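Local coordinates for serine-rich secreted cell wall anchored (LPXTG-motif ) protein (PDB 5NXK), which probably mediates attachment of a gut bacterium to its host, as a cell-wall-anchored adhesin built on a pectate lyase-like beta-solenoid, at residues Gly110-Ser115 with Thr160-Val165; Phe150-Pro155 with Asp187-Thr192; Glu230-Val235 with Arg262-Leu267. All coordinates share one frame; numbering follows the deposited sequence.

Interaction 1: Gly110-Ser115 with Thr160-Val165; sequences GTLVWS and TTALYV
Two hydrogen bonds grip Thr111 OG1: it donates a hydrogen bond to Thr161 O, 2.8 Å away and nearly along the C=O axis (177°), and takes the backbone N-H of Phe150. The hydroxyl thus ties two successive coils of the beta-solenoid, a pectate lyase-like stack of parallel strands, to the long excursion that separates them in sequence. Its torsion sets OG1 beside the backbone N of Thr111. Next to it Leu112 N donates to Ala162 O at 2.8 Å, and further along the pair Tyr164 N donates to Val113 O at 3.0 Å, almost straight at 177°. Both carbonyls are approached in their own planes. Val113 N, buried between these bonds, finds no partner in the model. Toward the interior, Leu163 CD2 settles against Val113, 3.9 Å from its CB, while Val113 CG1 meets Val165 CG2; Leu132 of strand 129-134 packs on Leu112 and Leu163. On the other side of the ribbon, Trp114 and Tyr164 run side by side, each with CG anti to its backbone N. Their rings are near parallel, 25° between planes, but slid apart so that they barely overlap. Tyr164 CD2 comes over one face of the indole at its pyrrole end, 3.3 Å from Trp114 NE1. The ring of Phe150 meets both, edge-to-face with Trp114, and Trp189 of the next coil meets Tyr164 edge-to-face, so the pair is part of an aromatic cluster. Where the segments end, Ser115 OG, held between its own N and carbonyl carbon, donates to a lone pair of Tyr164 O at 3.0 Å.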
ATOM      1  N   GLY A 110      -8.137  -0.140  -8.510  1.00 26.99           N
ATOM      2  CA  GLY A 110      -7.430   1.001  -9.074  1.00 26.21           C
ATOM      3  C   GLY A 110      -6.462   1.467  -8.010  1.00 29.92           C
ATOM      4  O   GLY A 110      -5.239   1.319  -8.133  1.00 27.94           O
ATOM      5  N   THR A 111      -7.019   2.085  -6.977  1.00 25.48           N
ATOM      6  CA  THR A 111      -6.296   2.286  -5.720  1.00 25.49           C
ATOM      7  C   THR A 111      -6.699   1.156  -4.782  1.00 27.75           C
ATOM      8  O   THR A 111      -7.882   0.992  -4.509  1.00 33.54           O
ATOM      9  CB  THR A 111      -6.615   3.642  -5.118  1.00 22.66           C
ATOM     10  OG1 THR A 111      -6.189   4.658  -6.041  1.00 27.86           O
ATOM     11  CG2 THR A 111      -5.909   3.827  -3.755  1.00 23.41           C
ATOM     12  N   LEU A 112      -5.739   0.366  -4.304  1.00 24.82           N
ATOM     13  CA  LEU A 112      -6.073  -0.852  -3.548  1.00 25.31           C
ATOM     14  C   LEU A 112      -6.176  -0.636  -2.043  1.00 29.46           C
ATOM     15  O   LEU A 112      -6.924  -1.345  -1.353  1.00 30.64           O
ATOM     16  CB  LEU A 112      -5.066  -1.975  -3.813  1.00 31.25           C
ATOM     17  CG  LEU A 112      -4.944  -2.624  -5.203  1.00 37.13           C
ATOM     18  CD1 LEU A 112      -4.673  -1.626  -6.311  1.00 41.45           C
ATOM     19  CD2 LEU A 112      -3.846  -3.670  -5.159  1.00 39.98           C
ATOM     20  N   VAL A 113      -5.404   0.311  -1.530  1.00 21.12           N
ATOM     21  CA  VAL A 113      -5.427   0.656  -0.099  1.00 24.06           C
ATOM     22  C   VAL A 113      -5.242   2.154   0.017  1.00 28.24           C
ATOM     23  O   VAL A 113      -4.402   2.730  -0.679  1.00 24.88           O
ATOM     24  CB  VAL A 113      -4.316  -0.056   0.719  1.00 23.37           C
ATOM     25  CG1 VAL A 113      -4.405   0.341   2.204  1.00 26.24           C
ATOM     26  CG2 VAL A 113      -4.423  -1.560   0.570  1.00 21.52           C
ATOM     27  N   TRP A 114      -6.026   2.792   0.882  1.00 25.93           N
ATOM     28  CA  TRP A 114      -5.935   4.244   1.007  1.00 25.10           C
ATOM     29  C   TRP A 114      -5.924   4.597   2.497  1.00 23.80           C
ATOM     30  O   TRP A 114      -6.392   3.819   3.305  1.00 25.97           O
ATOM     31  CB  TRP A 114      -7.102   4.916   0.267  1.00 22.05           C
ATOM     32  CG  TRP A 114      -7.091   6.416   0.227  1.00 20.78           C
ATOM     33  CD1 TRP A 114      -6.589   7.212  -0.770  1.00 28.25           C
ATOM     34  CD2 TRP A 114      -7.626   7.307   1.214  1.00 23.63           C
ATOM     35  NE1 TRP A 114      -6.758   8.545  -0.451  1.00 25.65           N
ATOM     36  CE2 TRP A 114      -7.406   8.626   0.757  1.00 26.15           C
ATOM     37  CE3 TRP A 114      -8.264   7.119   2.443  1.00 25.61           C
ATOM     38  CZ2 TRP A 114      -7.798   9.746   1.491  1.00 25.94           C
ATOM     39  CZ3 TRP A 114      -8.662   8.232   3.165  1.00 24.59           C
ATOM     40  CH2 TRP A 114      -8.427   9.526   2.689  1.00 25.95           C
ATOM     41  N   SER A 115      -5.387   5.755   2.853  1.00 20.98           N
ATOM     42  CA  SER A 115      -5.306   6.144   4.260  1.00 19.91           C
ATOM     43  C   SER A 115      -5.375   7.644   4.437  1.00 23.13           C
ATOM     44  O   SER A 115      -5.071   8.406   3.513  1.00 24.10           O
ATOM     45  CB  SER A 115      -4.004   5.609   4.875  1.00 25.96           C
ATOM     46  OG  SER A 115      -2.887   6.307   4.343  1.00 24.58           O
ATOM     47  N   THR A 160      -2.059   9.659  -9.886  1.00 24.47           N
ATOM     48  CA  THR A 160      -2.851   8.612  -9.257  1.00 24.40           C
ATOM     49  C   THR A 160      -1.903   7.572  -8.698  1.00 28.25           C
ATOM     50  O   THR A 160      -0.740   7.510  -9.106  1.00 24.57           O
ATOM     51  CB  THR A 160      -3.803   7.942 -10.242  1.00 29.62           C
ATOM     52  OG1 THR A 160      -3.055   7.454 -11.367  1.00 31.31           O
ATOM     53  CG2 THR A 160      -4.863   8.929 -10.719  1.00 31.16           C
ATOM     54  N   THR A 161      -2.387   6.755  -7.772  1.00 26.86           N
ATOM     55  CA  THR A 161      -1.523   5.763  -7.161  1.00 25.89           C
ATOM     56  C   THR A 161      -2.261   4.479  -6.824  1.00 24.51           C
ATOM     57  O   THR A 161      -3.452   4.507  -6.552  1.00 22.85           O
ATOM     58  CB  THR A 161      -0.863   6.326  -5.867  1.00 30.74           C
ATOM     59  OG1 THR A 161       0.053   5.365  -5.337  1.00 31.21           O
ATOM     60  CG2 THR A 161      -1.929   6.665  -4.809  1.00 25.98           C
ATOM     61  N   ALA A 162      -1.539   3.360  -6.833  1.00 25.81           N
ATOM     62  CA  ALA A 162      -2.104   2.059  -6.451  1.00 23.07           C
ATOM     63  C   ALA A 162      -2.231   1.902  -4.940  1.00 26.37           C
ATOM     64  O   ALA A 162      -3.130   1.223  -4.457  1.00 29.11           O
ATOM     65  CB  ALA A 162      -1.259   0.940  -7.009  1.00 22.41           C
ATOM     66  N   LEU A 163      -1.307   2.509  -4.200  1.00 23.41           N
ATOM     67  CA  LEU A 163      -1.285   2.383  -2.742  1.00 26.81           C
ATOM     68  C   LEU A 163      -1.003   3.751  -2.130  1.00 29.91           C
ATOM     69  O   LEU A 163       0.036   4.358  -2.405  1.00 30.81           O
ATOM     70  CB  LEU A 163      -0.221   1.374  -2.291  1.00 28.44           C
ATOM     71  CG  LEU A 163      -0.391  -0.094  -2.689  1.00 28.26           C
ATOM     72  CD1 LEU A 163       0.863  -0.899  -2.353  1.00 24.72           C
ATOM     73  CD2 LEU A 163      -1.613  -0.730  -2.012  1.00 30.15           C
ATOM     74  N   TYR A 164      -1.919   4.234  -1.295  1.00 26.65           N
ATOM     75  CA  TYR A 164      -1.747   5.542  -0.665  1.00 22.85           C
ATOM     76  C   TYR A 164      -1.765   5.320   0.840  1.00 26.62           C
ATOM     77  O   TYR A 164      -2.788   5.500   1.507  1.00 28.39           O
ATOM     78  CB  TYR A 164      -2.849   6.500  -1.117  1.00 24.07           C
ATOM     79  CG  TYR A 164      -2.652   7.957  -0.790  1.00 26.85           C
ATOM     80  CD1 TYR A 164      -1.672   8.706  -1.439  1.00 27.99           C
ATOM     81  CD2 TYR A 164      -3.477   8.605   0.139  1.00 25.18           C
ATOM     82  CE1 TYR A 164      -1.502  10.045  -1.168  1.00 23.77           C
ATOM     83  CE2 TYR A 164      -3.319   9.964   0.415  1.00 21.92           C
ATOM     84  CZ  TYR A 164      -2.329  10.672  -0.244  1.00 26.37           C
ATOM     85  OH  TYR A 164      -2.140  12.012   0.001  1.00 29.23           O
ATOM     86  N   VAL A 165      -0.608   4.921   1.356  1.00 26.53           N
ATOM     87  CA  VAL A 165      -0.463   4.490   2.735  1.00 27.26           C
ATOM     88  C   VAL A 165       0.479   5.471   3.400  1.00 29.44           C
ATOM     89  O   VAL A 165       1.634   5.604   2.993  1.00 23.70           O
ATOM     90  CB  VAL A 165       0.104   3.062   2.832  1.00 26.86           C
ATOM     91  CG1 VAL A 165       0.328   2.668   4.299  1.00 24.12           C
ATOM     92  CG2 VAL A 165      -0.811   2.069   2.114  1.00 23.57           C
TER

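Interaction 2: Phe150-Pro155 with Asp187-Thr192; sequences FSHRTP and DMWLLT
The side chain of His152 lies across the six-membered ring of Trp189, where a loop excursion of the beta-solenoid folds back over the next coil. His152 belongs to a short antiparallel pair, strands 151-152 and 159-160, whereas Trp189 projects from the parallel sheet strand 186-191. Starting at the backbone, His152 CB already touches the far end of the indole, 3.6 Å from Trp189 CH2. CG, anti to the backbone N, is slightly farther from that same carbon. His152 CD2 returns to 3.6 Å from Trp189 CH2, which sits near the imidazole plane at the edge of the ring, and also nears CZ2. At the tip, His152 NE2 reaches Leu191 CD1 at 4.0 Å, two residues along the same strand as Trp189. The result is an offset edge-to-face pair, the imidazole edge turned to the indole face, with centroids 5.5 Å apart and planes at 63°. Trp189 comes out from the opposite backbone with CG anti to N; chi2 near -6° brings the indole plane close to the plane of its CA-CB-CG bonds, and the six-membered ring reaches the loop. Asp226 OD2 accepts the N-H of Trp189 NE1 and so helps to fix that rotation. At the indole rim, near its plane, lies Arg153 O, which also accepts from Gln255 NE2. Thr154 turns its methyl inward while OG1, wedged between N and the carbonyl carbon (chi1 78°), is bonded to Gly157 O. That leaves the apolar branch to close the contact: Thr154 CG2 rests 3.5 Å from Trp189 CH2.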
ATOM      1  N   PHE A 150      -7.480   6.945  -6.778  1.00 31.91           N
ATOM      2  CA  PHE A 150      -7.255   8.168  -6.030  1.00 24.42           C
ATOM      3  C   PHE A 150      -6.207   9.023  -6.718  1.00 26.01           C
ATOM      4  O   PHE A 150      -5.168   8.527  -7.140  1.00 27.10           O
ATOM      5  CB  PHE A 150      -6.816   7.867  -4.594  1.00 28.81           C
ATOM      6  CG  PHE A 150      -6.474   9.098  -3.812  1.00 30.00           C
ATOM      7  CD1 PHE A 150      -7.471   9.959  -3.391  1.00 33.66           C
ATOM      8  CD2 PHE A 150      -5.150   9.413  -3.522  1.00 27.08           C
ATOM      9  CE1 PHE A 150      -7.158  11.112  -2.681  1.00 34.66           C
ATOM     10  CE2 PHE A 150      -4.830  10.559  -2.806  1.00 31.27           C
ATOM     11  CZ  PHE A 150      -5.839  11.412  -2.388  1.00 30.40           C
ATOM     12  N   SER A 151      -6.499  10.311  -6.831  1.00 27.00           N
ATOM     13  CA  SER A 151      -5.611  11.273  -7.467  1.00 32.43           C
ATOM     14  C   SER A 151      -5.268  12.400  -6.495  1.00 33.71           C
ATOM     15  O   SER A 151      -6.110  12.813  -5.695  1.00 31.93           O
ATOM     16  CB  SER A 151      -6.262  11.843  -8.730  1.00 34.61           C
ATOM     17  OG  SER A 151      -5.406  12.799  -9.329  1.00 42.06           O
ATOM     18  N   HIS A 152      -4.045  12.906  -6.571  1.00 25.75           N
ATOM     19  CA  HIS A 152      -3.617  13.956  -5.659  1.00 24.49           C
ATOM     20  C   HIS A 152      -2.600  14.860  -6.345  1.00 27.42           C
ATOM     21  O   HIS A 152      -1.838  14.411  -7.210  1.00 31.06           O
ATOM     22  CB  HIS A 152      -3.067  13.331  -4.370  1.00 26.31           C
ATOM     23  CG  HIS A 152      -2.736  14.327  -3.302  1.00 34.11           C
ATOM     24  ND1 HIS A 152      -3.702  14.991  -2.576  1.00 36.56           N
ATOM     25  CD2 HIS A 152      -1.546  14.715  -2.786  1.00 36.54           C
ATOM     26  CE1 HIS A 152      -3.118  15.779  -1.690  1.00 38.15           C
ATOM     27  NE2 HIS A 152      -1.810  15.627  -1.794  1.00 34.38           N
ATOM     28  N   ARG A 153      -2.602  16.137  -5.980  1.00 28.04           N
ATOM     29  CA  ARG A 153      -1.728  17.105  -6.634  1.00 33.40           C
ATOM     30  C   ARG A 153      -0.249  16.884  -6.301  1.00 34.97           C
ATOM     31  O   ARG A 153       0.086  16.418  -5.215  1.00 31.45           O
ATOM     32  CB  ARG A 153      -2.128  18.531  -6.241  1.00 46.53           C
ATOM     33  CG  ARG A 153      -1.583  19.603  -7.178  1.00 64.24           C
ATOM     34  CD  ARG A 153      -1.585  20.989  -6.531  1.00 78.66           C
ATOM     35  NE  ARG A 153      -0.798  21.933  -7.320  1.00 88.66           N
ATOM     36  CZ  ARG A 153       0.519  22.092  -7.218  1.00 95.76           C
ATOM     37  NH1 ARG A 153       1.218  21.399  -6.324  1.00 92.86           N
ATOM     38  NH2 ARG A 153       1.136  22.973  -7.993  1.00 98.85           N
ATOM     39  N   THR A 154       0.620  17.197  -7.260  1.00 28.60           N
ATOM     40  CA  THR A 154       2.062  17.256  -7.047  1.00 31.93           C
ATOM     41  C   THR A 154       2.586  18.462  -7.828  1.00 36.86           C
ATOM     42  O   THR A 154       1.871  18.996  -8.678  1.00 36.56           O
ATOM     43  CB  THR A 154       2.792  15.987  -7.534  1.00 30.65           C
ATOM     44  OG1 THR A 154       2.930  16.046  -8.961  1.00 33.67           O
ATOM     45  CG2 THR A 154       2.064  14.711  -7.116  1.00 24.95           C
ATOM     46  N   PRO A 155       3.836  18.887  -7.563  1.00 31.83           N
ATOM     47  CA  PRO A 155       4.393  19.965  -8.388  1.00 37.12           C
ATOM     48  C   PRO A 155       4.479  19.636  -9.884  1.00 43.41           C
ATOM     49  O   PRO A 155       4.667  20.552 -10.682  1.00 43.67           O
ATOM     50  CB  PRO A 155       5.799  20.161  -7.806  1.00 30.09           C
ATOM     51  CG  PRO A 155       5.690  19.664  -6.401  1.00 35.07           C
ATOM     52  CD  PRO A 155       4.746  18.512  -6.463  1.00 27.02           C
ATOM     53  N   ASP A 187       3.139   3.356  -7.981  1.00 24.27           N
ATOM     54  CA  ASP A 187       2.879   2.057  -7.351  1.00 20.02           C
ATOM     55  C   ASP A 187       2.655   2.202  -5.839  1.00 23.99           C
ATOM     56  O   ASP A 187       1.714   1.632  -5.289  1.00 28.40           O
ATOM     57  CB  ASP A 187       4.023   1.067  -7.601  1.00 22.48           C
ATOM     58  CG  ASP A 187       4.223   0.731  -9.088  1.00 33.51           C
ATOM     59  OD1 ASP A 187       3.290   0.919  -9.903  1.00 31.60           O
ATOM     60  OD2 ASP A 187       5.331   0.261  -9.438  1.00 33.61           O
ATOM     61  N   MET A 188       3.523   2.961  -5.172  1.00 22.00           N
ATOM     62  CA  MET A 188       3.401   3.181  -3.722  1.00 24.92           C
ATOM     63  C   MET A 188       3.595   4.654  -3.425  1.00 25.93           C
ATOM     64  O   MET A 188       4.664   5.197  -3.692  1.00 25.87           O
ATOM     65  CB  MET A 188       4.440   2.382  -2.940  1.00 23.58           C
ATOM     66  CG  MET A 188       4.299   0.871  -3.012  1.00 32.36           C
ATOM     67  SD  MET A 188       5.685   0.082  -2.139  1.00 30.71           S
ATOM     68  CE  MET A 188       5.198  -1.640  -2.228  1.00 29.12           C
ATOM     69  N   TRP A 189       2.579   5.301  -2.869  1.00 23.21           N
ATOM     70  CA  TRP A 189       2.690   6.702  -2.514  1.00 21.26           C
ATOM     71  C   TRP A 189       2.481   6.834  -1.015  1.00 25.88           C
ATOM     72  O   TRP A 189       1.381   6.612  -0.516  1.00 23.85           O
ATOM     73  CB  TRP A 189       1.657   7.556  -3.267  1.00 22.76           C
ATOM     74  CG  TRP A 189       1.915   9.031  -3.184  1.00 24.15           C
ATOM     75  CD1 TRP A 189       2.876   9.655  -2.442  1.00 24.14           C
ATOM     76  CD2 TRP A 189       1.229  10.070  -3.902  1.00 26.88           C
ATOM     77  NE1 TRP A 189       2.824  11.008  -2.643  1.00 24.26           N
ATOM     78  CE2 TRP A 189       1.826  11.290  -3.536  1.00 22.44           C
ATOM     79  CE3 TRP A 189       0.165  10.083  -4.813  1.00 26.91           C
ATOM     80  CZ2 TRP A 189       1.395  12.516  -4.049  1.00 25.86           C
ATOM     81  CZ3 TRP A 189      -0.256  11.300  -5.324  1.00 25.18           C
ATOM     82  CH2 TRP A 189       0.356  12.498  -4.942  1.00 26.30           C
ATOM     83  N   LEU A 190       3.546   7.194  -0.307  1.00 21.57           N
ATOM     84  CA  LEU A 190       3.492   7.361   1.137  1.00 21.78           C
ATOM     85  C   LEU A 190       3.708   8.835   1.424  1.00 24.83           C
ATOM     86  O   LEU A 190       4.775   9.384   1.147  1.00 30.67           O
ATOM     87  CB  LEU A 190       4.538   6.507   1.851  1.00 21.58           C
ATOM     88  CG  LEU A 190       4.473   4.980   1.674  1.00 22.81           C
ATOM     89  CD1 LEU A 190       5.189   4.518   0.403  1.00 19.25           C
ATOM     90  CD2 LEU A 190       5.018   4.252   2.909  1.00 21.40           C
ATOM     91  N   LEU A 191       2.673   9.469   1.960  1.00 23.82           N
ATOM     92  CA  LEU A 191       2.662  10.910   2.185  1.00 20.83           C
ATOM     93  C   LEU A 191       2.196  11.208   3.610  1.00 20.02           C
ATOM     94  O   LEU A 191       1.276  10.560   4.111  1.00 23.06           O
ATOM     95  CB  LEU A 191       1.738  11.597   1.160  1.00 20.82           C
ATOM     96  CG  LEU A 191       1.558  13.123   1.173  1.00 26.68           C
ATOM     97  CD1 LEU A 191       1.374  13.659  -0.264  1.00 20.06           C
ATOM     98  CD2 LEU A 191       0.372  13.548   2.071  1.00 24.35           C
ATOM     99  N   THR A 192       2.821  12.176   4.266  1.00 20.82           N
ATOM    100  CA  THR A 192       2.252  12.695   5.506  1.00 23.12           C
ATOM    101  C   THR A 192       1.930  14.166   5.302  1.00 24.36           C
ATOM    102  O   THR A 192       2.613  14.867   4.572  1.00 25.11           O
ATOM    103  CB  THR A 192       3.200  12.526   6.718  1.00 22.89           C
ATOM    104  OG1 THR A 192       4.315  13.423   6.583  1.00 25.10           O
ATOM    105  CG2 THR A 192       3.732  11.092   6.794  1.00 18.95           C
TER

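Interaction 3: Glu230-Val235 with Arg262-Leu267; sequences ENHFIV and RGNIEL
This is a parallel strand pair in register, two consecutive rungs of the longest sheet of the beta-solenoid, one coil (32 residues) apart. The strands run at 12° to each other, and four backbone bonds lace them: Asn264 N to Asn231 O, Phe233 N to Asn264 O, Glu266 N to Phe233 O and Val235 N to Glu266 O, the last 2.8 Å long and straight at 177°. Inside, Asn231 ND2 adds a fifth, 3.1 Å from Arg262 O and above that carbonyl plane, while its OD1 takes Gly227 N. Further along, Val235 CG2 meets Leu267 CD2 at 3.7 Å and also lies over one face of the Phe233 ring. The outer side is mostly polar, with Ile234 alongside Glu266. His232 NE2 donates to the anti lone pair of Glu230 OE1 at 2.6 Å, close to the imidazole plane, and this carboxylate would tend to stabilise a protonated ring. The imidazole runs alongside Asn264, ring and amide planes 21° apart, with His232 ND1 3.6 Å from Asn264 CB. A water 2.8 Å from His232 ND1 donates to Glu266 OE1; a second joins Asn231 N to Asn264 OD1. Strand 200-205 flanks the pair beyond 230-235 and strand 289-295 beyond 261-267, while the inward side chains Asn231 and Phe233 pack on strands 221-226 and 248-252.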
ATOM      1  N   GLU A 230      10.760  12.377   7.846  1.00 23.58           N
ATOM      2  CA  GLU A 230      11.647  11.291   7.402  1.00 21.66           C
ATOM      3  C   GLU A 230      11.047  10.528   6.229  1.00 23.62           C
ATOM      4  O   GLU A 230       9.824  10.348   6.133  1.00 20.80           O
ATOM      5  CB  GLU A 230      11.931  10.267   8.521  1.00 23.28           C
ATOM      6  CG  GLU A 230      12.538  10.796   9.830  1.00 28.16           C
ATOM      7  CD  GLU A 230      12.677   9.699  10.899  1.00 30.62           C
ATOM      8  OE1 GLU A 230      12.929   8.521  10.534  1.00 29.03           O
ATOM      9  OE2 GLU A 230      12.441   9.996  12.101  1.00 27.30           O
ATOM     10  N   ASN A 231      11.930  10.057   5.355  1.00 19.59           N
ATOM     11  CA  ASN A 231      11.555   9.219   4.221  1.00 21.11           C
ATOM     12  C   ASN A 231      12.559   8.081   4.128  1.00 23.57           C
ATOM     13  O   ASN A 231      13.742   8.338   4.031  1.00 24.38           O
ATOM     14  CB  ASN A 231      11.545  10.031   2.925  1.00 18.26           C
ATOM     15  CG  ASN A 231      10.466  11.099   2.920  1.00 22.05           C
ATOM     16  OD1 ASN A 231       9.310  10.820   2.600  1.00 21.69           O
ATOM     17  ND2 ASN A 231      10.830  12.320   3.323  1.00 19.75           N
ATOM     18  N   HIS A 232      12.103   6.836   4.133  1.00 22.08           N
ATOM     19  CA  HIS A 232      13.037   5.709   4.151  1.00 21.21           C
ATOM     20  C   HIS A 232      12.724   4.674   3.092  1.00 21.04           C
ATOM     21  O   HIS A 232      11.562   4.375   2.849  1.00 23.65           O
ATOM     22  CB  HIS A 232      13.025   5.011   5.511  1.00 20.84           C
ATOM     23  CG  HIS A 232      13.461   5.875   6.645  1.00 22.10           C
ATOM     24  ND1 HIS A 232      14.783   5.967   7.050  1.00 21.25           N
ATOM     25  CD2 HIS A 232      12.759   6.651   7.504  1.00 20.98           C
ATOM     26  CE1 HIS A 232      14.871   6.783   8.077  1.00 20.68           C
ATOM     27  NE2 HIS A 232      13.652   7.218   8.375  1.00 21.46           N
ATOM     28  N   PHE A 233      13.761   4.135   2.459  1.00 19.40           N
ATOM     29  CA  PHE A 233      13.611   2.918   1.664  1.00 19.12           C
ATOM     30  C   PHE A 233      14.710   1.984   2.131  1.00 23.13           C
ATOM     31  O   PHE A 233      15.900   2.275   1.935  1.00 21.07           O
ATOM     32  CB  PHE A 233      13.722   3.191   0.162  1.00 18.47           C
ATOM     33  CG  PHE A 233      13.560   1.953  -0.703  1.00 19.93           C
ATOM     34  CD1 PHE A 233      12.540   1.044  -0.452  1.00 22.81           C
ATOM     35  CD2 PHE A 233      14.398   1.731  -1.793  1.00 20.35           C
ATOM     36  CE1 PHE A 233      12.369  -0.082  -1.250  1.00 25.36           C
ATOM     37  CE2 PHE A 233      14.239   0.610  -2.600  1.00 23.75           C
ATOM     38  CZ  PHE A 233      13.225  -0.296  -2.339  1.00 26.09           C
ATOM     39  N   ILE A 234      14.317   0.909   2.804  1.00 18.54           N
ATOM     40  CA  ILE A 234      15.271   0.027   3.456  1.00 20.40           C
ATOM     41  C   ILE A 234      15.167  -1.369   2.863  1.00 24.52           C
ATOM     42  O   ILE A 234      14.118  -1.986   2.917  1.00 22.06           O
ATOM     43  CB  ILE A 234      15.040  -0.053   4.974  1.00 21.82           C
ATOM     44  CG1 ILE A 234      15.120   1.337   5.597  1.00 29.61           C
ATOM     45  CG2 ILE A 234      16.080  -0.965   5.619  1.00 24.18           C
ATOM     46  CD1 ILE A 234      14.680   1.366   7.039  1.00 35.49           C
ATOM     47  N   VAL A 235      16.256  -1.850   2.285  1.00 18.87           N
ATOM     48  CA  VAL A 235      16.320  -3.185   1.723  1.00 20.00           C
ATOM     49  C   VAL A 235      17.284  -4.013   2.577  1.00 27.36           C
ATOM     50  O   VAL A 235      18.480  -3.744   2.610  1.00 22.59           O
ATOM     51  CB  VAL A 235      16.778  -3.142   0.268  1.00 22.31           C
ATOM     52  CG1 VAL A 235      16.943  -4.562  -0.285  1.00 21.53           C
ATOM     53  CG2 VAL A 235      15.788  -2.316  -0.551  1.00 19.85           C
ATOM     54  N   ARG A 262      13.952  14.668   5.542  1.00 20.53           N
ATOM     55  CA  ARG A 262      15.130  13.802   5.473  1.00 18.20           C
ATOM     56  C   ARG A 262      14.832  12.621   4.555  1.00 20.71           C
ATOM     57  O   ARG A 262      13.679  12.211   4.440  1.00 22.32           O
ATOM     58  CB  ARG A 262      15.460  13.283   6.871  1.00 21.49           C
ATOM     59  CG  ARG A 262      15.702  14.379   7.906  1.00 24.83           C
ATOM     60  CD  ARG A 262      15.856  13.756   9.286  1.00 30.17           C
ATOM     61  NE  ARG A 262      15.885  14.738  10.373  1.00 34.27           N
ATOM     62  CZ  ARG A 262      14.900  15.574  10.707  1.00 35.42           C
ATOM     63  NH1 ARG A 262      13.740  15.589  10.041  1.00 30.92           N
ATOM     64  NH2 ARG A 262      15.088  16.409  11.725  1.00 29.47           N
ATOM     65  N   GLY A 263      15.866  12.050   3.942  1.00 26.00           N
ATOM     66  CA  GLY A 263      15.710  10.836   3.162  1.00 24.19           C
ATOM     67  C   GLY A 263      16.854   9.894   3.493  1.00 22.54           C
ATOM     68  O   GLY A 263      17.989  10.318   3.683  1.00 22.68           O
ATOM     69  N   ASN A 264      16.547   8.609   3.589  1.00 22.45           N
ATOM     70  CA  ASN A 264      17.560   7.612   3.861  1.00 24.04           C
ATOM     71  C   ASN A 264      17.200   6.342   3.086  1.00 24.14           C
ATOM     72  O   ASN A 264      16.122   5.744   3.270  1.00 22.04           O
ATOM     73  CB  ASN A 264      17.684   7.324   5.369  1.00 28.81           C
ATOM     74  CG  ASN A 264      18.422   8.438   6.127  1.00 38.93           C
ATOM     75  OD1 ASN A 264      17.800   9.405   6.596  1.00 38.81           O
ATOM     76  ND2 ASN A 264      19.748   8.313   6.248  1.00 35.59           N
ATOM     77  N   ILE A 265      18.118   5.938   2.219  1.00 19.79           N
ATOM     78  CA  ILE A 265      17.976   4.709   1.472  1.00 20.26           C
ATOM     79  C   ILE A 265      19.139   3.790   1.858  1.00 22.39           C
ATOM     80  O   ILE A 265      20.304   4.183   1.811  1.00 23.25           O
ATOM     81  CB  ILE A 265      17.945   4.982  -0.026  1.00 21.22           C
ATOM     82  CG1 ILE A 265      16.775   5.931  -0.352  1.00 21.63           C
ATOM     83  CG2 ILE A 265      17.863   3.670  -0.825  1.00 18.53           C
ATOM     84  CD1 ILE A 265      16.700   6.333  -1.802  1.00 25.32           C
ATOM     85  N   GLU A 266      18.813   2.579   2.287  1.00 23.72           N
ATOM     86  CA  GLU A 266      19.828   1.662   2.782  1.00 25.15           C
ATOM     87  C   GLU A 266      19.669   0.329   2.079  1.00 25.59           C
ATOM     88  O   GLU A 266      18.612  -0.279   2.135  1.00 27.00           O
ATOM     89  CB  GLU A 266      19.712   1.489   4.304  1.00 34.07           C
ATOM     90  CG  GLU A 266      19.916   2.796   5.103  1.00 56.44           C
ATOM     91  CD  GLU A 266      19.774   2.628   6.623  1.00 69.48           C
ATOM     92  OE1 GLU A 266      18.661   2.293   7.090  1.00 73.00           O
ATOM     93  OE2 GLU A 266      20.770   2.840   7.350  1.00 77.80           O
ATOM     94  N   LEU A 267      20.727  -0.118   1.416  1.00 25.17           N
ATOM     95  CA  LEU A 267      20.704  -1.373   0.673  1.00 20.09           C
ATOM     96  C   LEU A 267      21.711  -2.302   1.342  1.00 26.76           C
ATOM     97  O   LEU A 267      22.917  -2.120   1.201  1.00 27.05           O
ATOM     98  CB  LEU A 267      21.056  -1.155  -0.800  1.00 22.00           C
ATOM     99  CG  LEU A 267      20.238  -0.093  -1.562  1.00 24.85           C
ATOM    100  CD1 LEU A 267      20.538  -0.085  -3.056  1.00 26.00           C
ATOM    101  CD2 LEU A 267      18.749  -0.289  -1.340  1.00 29.40           C
TER
HETATM  102  O   HOH W   1      14.818   9.851   6.559  1.00 23.37           O
HETATM  103  O   HOH W   2      16.579   4.147   6.033  1.00 41.82           O

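Interactions 1 and 3 pair neighbouring coils of one solenoid; interaction 2 lays a loop excursion on a coil. Interactions 1 and 2 touch directly: Leu163 O lies 2.8 Å from Trp189 N, so strand 163-164 passes the wall on to strand 186-191 while the 150-155 excursion lies over both. Interaction 3 sits on another sheet, its centre about 21 Å from that of interaction 1 and about 18 Å from that of interaction 2. The first is deeply buried and mixes an irregular ladder with aromatic rings; the second is aromatic and aliphatic packing beneath a loop; the third, only partly buried, is regular backbone pairing, mostly apolar inside and water-bridged outside.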